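Beta-L-arabinobiosidase (Bacteroides thetaiotaomicron, PDB 5MQR) is a multidomain glycoside hydrolase from a gut bacterium that metabolises complex plant pectin, probably cleaving arabinose-containing linkages. Local coordinates at residues Lys134-Ile148 / Asn168-Asp181. Numbering follows the deposited sequence.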
loop_
_atom_site.group_PDB
_atom_site.type_symbol
_atom_site.label_atom_id
_atom_site.label_comp_id
_atom_site.label_asym_id
_atom_site.label_seq_id
_atom_site.Cartn_x
_atom_site.Cartn_y
_atom_site.Cartn_z
ATOM N N LYS A 134 51.409 19.556 -19.050
ATOM C CA LYS A 134 50.790 20.042 -17.835
ATOM C C LYS A 134 51.898 20.499 -16.887
ATOM O O LYS A 134 53.005 19.931 -16.888
ATOM C CB LYS A 134 50.032 18.932 -17.128
ATOM C CG LYS A 134 48.990 18.228 -17.960
ATOM C CD LYS A 134 48.129 17.394 -17.037
ATOM C CE LYS A 134 47.052 16.671 -17.804
ATOM N NZ LYS A 134 46.051 16.073 -16.902
ATOM N N GLU A 135 51.567 21.490 -16.056
ATOM C CA GLU A 135 52.446 21.962 -14.968
ATOM C C GLU A 135 52.789 20.867 -13.938
ATOM O O GLU A 135 53.902 20.858 -13.384
ATOM C CB GLU A 135 51.808 23.150 -14.236
ATOM C CG GLU A 135 51.738 24.420 -15.071
ATOM C CD GLU A 135 51.486 25.653 -14.222
ATOM O OE1 GLU A 135 50.429 25.716 -13.554
ATOM O OE2 GLU A 135 52.354 26.554 -14.215
ATOM N N SER A 136 51.844 19.952 -13.696
ATOM C CA SER A 136 52.040 18.849 -12.743
ATOM C C SER A 136 52.923 17.674 -13.242
ATOM O O SER A 136 53.214 16.767 -12.464
ATOM C CB SER A 136 50.677 18.303 -12.285
ATOM O OG SER A 136 50.009 17.645 -13.348
ATOM N N ARG A 137 53.345 17.684 -14.510
ATOM C CA ARG A 137 54.170 16.604 -15.067
ATOM C C ARG A 137 55.374 17.149 -15.849
ATOM O O ARG A 137 55.486 16.924 -17.067
ATOM C CB ARG A 137 53.297 15.692 -15.947
ATOM C CG ARG A 137 52.230 14.899 -15.188
ATOM C CD ARG A 137 52.865 13.834 -14.310
ATOM N NE ARG A 137 51.920 12.826 -13.827
ATOM C CZ ARG A 137 51.077 12.980 -12.810
ATOM N NH1 ARG A 137 51.003 14.124 -12.146
ATOM N NH2 ARG A 137 50.290 11.970 -12.456
ATOM N N PRO A 138 56.300 17.857 -15.149
ATOM C CA PRO A 138 57.454 18.458 -15.860
ATOM C C PRO A 138 58.304 17.399 -16.560
ATOM O O PRO A 138 58.402 16.267 -16.075
ATOM C CB PRO A 138 58.243 19.173 -14.750
ATOM C CG PRO A 138 57.729 18.614 -13.455
ATOM C CD PRO A 138 56.328 18.142 -13.699
ATOM N N GLY A 139 58.862 17.758 -17.715
ATOM C CA GLY A 139 59.629 16.831 -18.541
ATOM C C GLY A 139 58.849 15.933 -19.505
ATOM O O GLY A 139 59.455 15.365 -20.420
HETATM N N MSE A 140 57.533 15.795 -19.315
HETATM C CA MSE A 140 56.693 14.931 -20.159
HETATM C C MSE A 140 56.056 15.724 -21.271
HETATM O O MSE A 140 55.806 16.913 -21.140
HETATM C CB MSE A 140 55.588 14.276 -19.330
HETATM C CG MSE A 140 56.162 13.459 -18.167
HETATM SE SE MSE A 140 54.854 12.190 -17.372
HETATM C CE MSE A 140 54.568 11.037 -18.959
ATOM N N GLN A 141 55.799 15.064 -22.389
ATOM C CA GLN A 141 55.063 15.653 -23.501
ATOM C C GLN A 141 54.157 14.610 -24.080
ATOM O O GLN A 141 54.436 13.417 -23.981
ATOM C CB GLN A 141 55.998 16.082 -24.617
ATOM C CG GLN A 141 56.889 17.248 -24.298
ATOM C CD GLN A 141 57.859 17.537 -25.424
ATOM O OE1 GLN A 141 57.655 17.116 -26.565
ATOM N NE2 GLN A 141 58.916 18.265 -25.109
ATOM N N ALA A 142 53.084 15.065 -24.707
ATOM C CA ALA A 142 52.188 14.166 -25.408
ATOM C C ALA A 142 52.879 13.751 -26.675
ATOM O O ALA A 142 53.395 14.594 -27.405
ATOM C CB ALA A 142 50.878 14.853 -25.740
ATOM N N LYS A 143 52.920 12.451 -26.922
ATOM C CA LYS A 143 53.286 11.969 -28.243
ATOM C C LYS A 143 52.437 10.762 -28.600
ATOM O O LYS A 143 52.402 9.789 -27.846
ATOM C CB LYS A 143 54.784 11.645 -28.341
ATOM C CG LYS A 143 55.166 11.171 -29.742
ATOM C CD LYS A 143 56.451 11.777 -30.276
ATOM C CE LYS A 143 56.415 11.819 -31.799
ATOM N NZ LYS A 143 57.789 11.917 -32.365
ATOM N N ASP A 144 51.759 10.845 -29.751
ATOM C CA ASP A 144 50.837 9.796 -30.232
ATOM C C ASP A 144 49.852 9.343 -29.136
ATOM O O ASP A 144 49.570 8.153 -28.989
ATOM C CB ASP A 144 51.635 8.597 -30.780
ATOM C CG ASP A 144 52.559 8.982 -31.934
ATOM O OD1 ASP A 144 52.108 9.721 -32.847
ATOM O OD2 ASP A 144 53.727 8.528 -31.924
ATOM N N LEU A 145 49.361 10.320 -28.378
ATOM C CA LEU A 145 48.509 10.101 -27.224
ATOM C C LEU A 145 47.026 10.341 -27.544
ATOM O O LEU A 145 46.651 11.365 -28.129
ATOM C CB LEU A 145 48.943 11.028 -26.078
ATOM C CG LEU A 145 48.231 10.862 -24.739
ATOM C CD1 LEU A 145 48.554 9.495 -24.143
ATOM C CD2 LEU A 145 48.606 11.999 -23.797
ATOM N N ILE A 146 46.194 9.390 -27.125
ATOM C CA ILE A 146 44.759 9.472 -27.261
ATOM C C ILE A 146 44.181 10.057 -25.957
ATOM O O ILE A 146 44.637 9.728 -24.860
ATOM C CB ILE A 146 44.176 8.062 -27.544
ATOM C CG1 ILE A 146 44.695 7.503 -28.893
ATOM C CG2 ILE A 146 42.645 8.047 -27.450
ATOM C CD1 ILE A 146 44.377 8.339 -30.123
ATOM N N ALA A 147 43.170 10.912 -26.086
ATOM C CA ALA A 147 42.537 11.543 -24.927
ATOM C C ALA A 147 41.713 10.559 -24.115
ATOM O O ALA A 147 41.392 9.465 -24.583
ATOM C CB ALA A 147 41.649 12.696 -25.378
ATOM N N ILE A 148 41.363 10.981 -22.907
ATOM C CA ILE A 148 40.463 10.262 -22.033
ATOM C C ILE A 148 39.140 11.008 -22.027
ATOM O O ILE A 148 39.113 12.223 -21.891
ATOM C CB ILE A 148 41.008 10.168 -20.586
ATOM C CG1 ILE A 148 42.383 9.473 -20.559
ATOM C CG2 ILE A 148 40.022 9.452 -19.658
ATOM C CD1 ILE A 148 42.412 8.040 -21.063
ATOM N N ASN A 168 32.996 14.829 -23.199
ATOM C CA ASN A 168 34.148 15.688 -22.976
ATOM C C ASN A 168 35.458 14.910 -23.074
ATOM O O ASN A 168 35.528 13.756 -22.664
ATOM C CB ASN A 168 33.983 16.325 -21.607
ATOM C CG ASN A 168 35.189 17.121 -21.184
ATOM O OD1 ASN A 168 35.280 18.307 -21.476
ATOM N ND2 ASN A 168 36.115 16.476 -20.474
ATOM N N TYR A 169 36.490 15.558 -23.610
ATOM C CA TYR A 169 37.833 14.987 -23.723
ATOM C C TYR A 169 38.826 15.667 -22.771
ATOM O O TYR A 169 39.022 16.875 -22.847
ATOM C CB TYR A 169 38.329 15.160 -25.140
ATOM C CG TYR A 169 37.548 14.405 -26.189
ATOM C CD1 TYR A 169 37.716 13.040 -26.347
ATOM C CD2 TYR A 169 36.680 15.066 -27.062
ATOM C CE1 TYR A 169 37.033 12.337 -27.327
ATOM C CE2 TYR A 169 35.982 14.372 -28.039
ATOM C CZ TYR A 169 36.169 13.003 -28.167
ATOM O OH TYR A 169 35.516 12.301 -29.134
ATOM N N GLY A 170 39.426 14.874 -21.875
ATOM C CA GLY A 170 40.524 15.292 -20.988
ATOM C C GLY A 170 41.829 14.602 -21.375
ATOM O O GLY A 170 41.855 13.824 -22.319
ATOM N N VAL A 171 42.913 14.892 -20.651
ATOM C CA VAL A 171 44.233 14.329 -20.961
ATOM C C VAL A 171 44.831 13.628 -19.752
ATOM O O VAL A 171 44.967 14.234 -18.698
ATOM C CB VAL A 171 45.239 15.402 -21.435
ATOM C CG1 VAL A 171 46.586 14.767 -21.806
ATOM C CG2 VAL A 171 44.677 16.184 -22.623
ATOM N N ALA A 172 45.169 12.349 -19.915
ATOM C CA ALA A 172 45.973 11.609 -18.943
ATOM C C ALA A 172 47.310 11.304 -19.592
ATOM O O ALA A 172 47.375 10.596 -20.604
ATOM C CB ALA A 172 45.280 10.322 -18.544
ATOM N N LEU A 173 48.366 11.880 -19.032
ATOM C CA LEU A 173 49.731 11.671 -19.520
ATOM C C LEU A 173 50.303 10.352 -19.012
ATOM O O LEU A 173 51.202 9.797 -19.632
ATOM C CB LEU A 173 50.639 12.850 -19.126
ATOM C CG LEU A 173 50.393 14.153 -19.893
ATOM C CD1 LEU A 173 51.107 15.322 -19.233
ATOM C CD2 LEU A 173 50.849 14.029 -21.333
ATOM N N ASP A 174 49.790 9.870 -17.886
ATOM C CA ASP A 174 50.120 8.541 -17.386
ATOM C C ASP A 174 48.950 7.985 -16.576
ATOM O O ASP A 174 47.931 8.661 -16.462
ATOM C CB ASP A 174 51.443 8.575 -16.594
ATOM C CG ASP A 174 51.450 9.612 -15.493
ATOM O OD1 ASP A 174 50.564 9.562 -14.601
ATOM O OD2 ASP A 174 52.371 10.478 -15.520
ATOM N N LYS A 175 49.109 6.754 -16.063
ATOM C CA LYS A 175 48.121 6.012 -15.226
ATOM C C LYS A 175 47.484 6.837 -14.128
ATOM O O LYS A 175 46.321 6.641 -13.803
ATOM C CB LYS A 175 48.796 4.847 -14.441
ATOM C CG LYS A 175 49.402 3.659 -15.186
ATOM C CD LYS A 175 50.020 2.662 -14.190
ATOM C CE LYS A 175 50.349 1.304 -14.829
ATOM N NZ LYS A 175 49.134 0.468 -15.127
ATOM N N LYS A 176 48.319 7.674 -13.500
ATOM C CA LYS A 176 48.008 8.419 -12.265
ATOM C C LYS A 176 47.475 9.840 -12.501
ATOM O O LYS A 176 46.954 10.453 -11.583
ATOM C CB LYS A 176 49.273 8.472 -11.359
ATOM C CG LYS A 176 49.126 7.710 -10.043
ATOM C CD LYS A 176 50.232 6.693 -9.752
ATOM C CE LYS A 176 49.664 5.585 -8.857
ATOM N NZ LYS A 176 50.714 4.762 -8.197
ATOM N N ASP A 177 47.606 10.337 -13.734
ATOM C CA ASP A 177 47.217 11.688 -14.106
ATOM C C ASP A 177 45.706 11.844 -14.056
ATOM O O ASP A 177 44.965 10.866 -14.104
ATOM C CB ASP A 177 47.769 12.016 -15.502
ATOM C CG ASP A 177 47.759 13.510 -15.838
ATOM O OD1 ASP A 177 47.384 14.360 -15.003
ATOM O OD2 ASP A 177 48.142 13.824 -16.983
ATOM N N ASP A 178 45.269 13.089 -13.903
ATOM C CA ASP A 178 43.862 13.440 -13.744
ATOM C C ASP A 178 43.365 14.189 -15.004
ATOM O O ASP A 178 43.770 15.343 -15.238
ATOM C CB ASP A 178 43.736 14.321 -12.506
ATOM C CG ASP A 178 42.366 14.938 -12.354
ATOM O OD1 ASP A 178 41.353 14.287 -12.735
ATOM O OD2 ASP A 178 42.313 16.078 -11.834
ATOM N N PRO A 179 42.497 13.540 -15.822
ATOM C CA PRO A 179 41.984 14.213 -17.023
ATOM C C PRO A 179 40.933 15.306 -16.726
ATOM O O PRO A 179 40.623 16.120 -17.600
ATOM C CB PRO A 179 41.353 13.059 -17.813
ATOM C CG PRO A 179 40.884 12.114 -16.761
ATOM C CD PRO A 179 41.955 12.170 -15.703
ATOM N N ASN A 180 40.413 15.324 -15.500
ATOM C CA ASN A 180 39.399 16.286 -15.079
ATOM C C ASN A 180 40.025 17.353 -14.207
ATOM O O ASN A 180 39.455 17.740 -13.183
ATOM C CB ASN A 180 38.303 15.569 -14.302
ATOM C CG ASN A 180 37.863 14.300 -14.984
ATOM O OD1 ASN A 180 37.734 14.248 -16.216
ATOM N ND2 ASN A 180 37.641 13.258 -14.193
ATOM N N ASP A 181 41.202 17.825 -14.631
ATOM C CA ASP A 181 42.003 18.787 -13.863
ATOM C C ASP A 181 41.739 20.246 -14.320
ATOM O O ASP A 181 42.348 21.190 -13.791
ATOM C CB ASP A 181 43.496 18.448 -13.980
ATOM C CG ASP A 181 43.990 18.442 -15.421
ATOM O OD1 ASP A 181 43.147 18.485 -16.347
ATOM O OD2 ASP A 181 45.220 18.372 -15.629
HETATM O O HOH W 1 43.506 17.104 -18.835
HETATM O O HOH W 2 48.095 15.908 -13.174
HETATM O O HOH W 3 45.270 10.894 -22.466
#
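Lys134 drives its ammonium group into the loop 171-181, which leaves the antiparallel sheet of one blade in the N-terminal beta-propeller. Extended beyond CG, the chain brings NZ to Val171 O (2.8 Å) and into salt bridges with Asp177 OD1 (2.9 Å) and Asp181 OD2 (2.8 Å). Lysine suits this buried place because one amino group can serve several acceptors; a methionine here would probably leave the two aspartates without their shared countercharge and Val171 O without its donor. Asp177 OD2 holds the loop in shape by accepting from Leu173 N. Leu173, branched and apolar, suits its place between a lysine stem and a leucine: CD1 lies against Lys134 CG and CD2 against Leu145 CD2 (3.9 Å). Where the strands meet, Ile148 and Gly170 form an antiparallel hydrogen-bonded pair, and Ile148 CG1 packs on Ala172 CB (3.6 Å); Gly170 has no CB, which here would sit too close to Pro179 O. The outer end is more open to solvent and held by charge. There Met140, a selenomethionine, crosses Asp174 at about a right angle, SE 3.5 Å from OD2, while Arg137 grips that carboxylate side-on, NE to OD2 at 2.9 Å and NH2 to OD1, both on syn lone pairs.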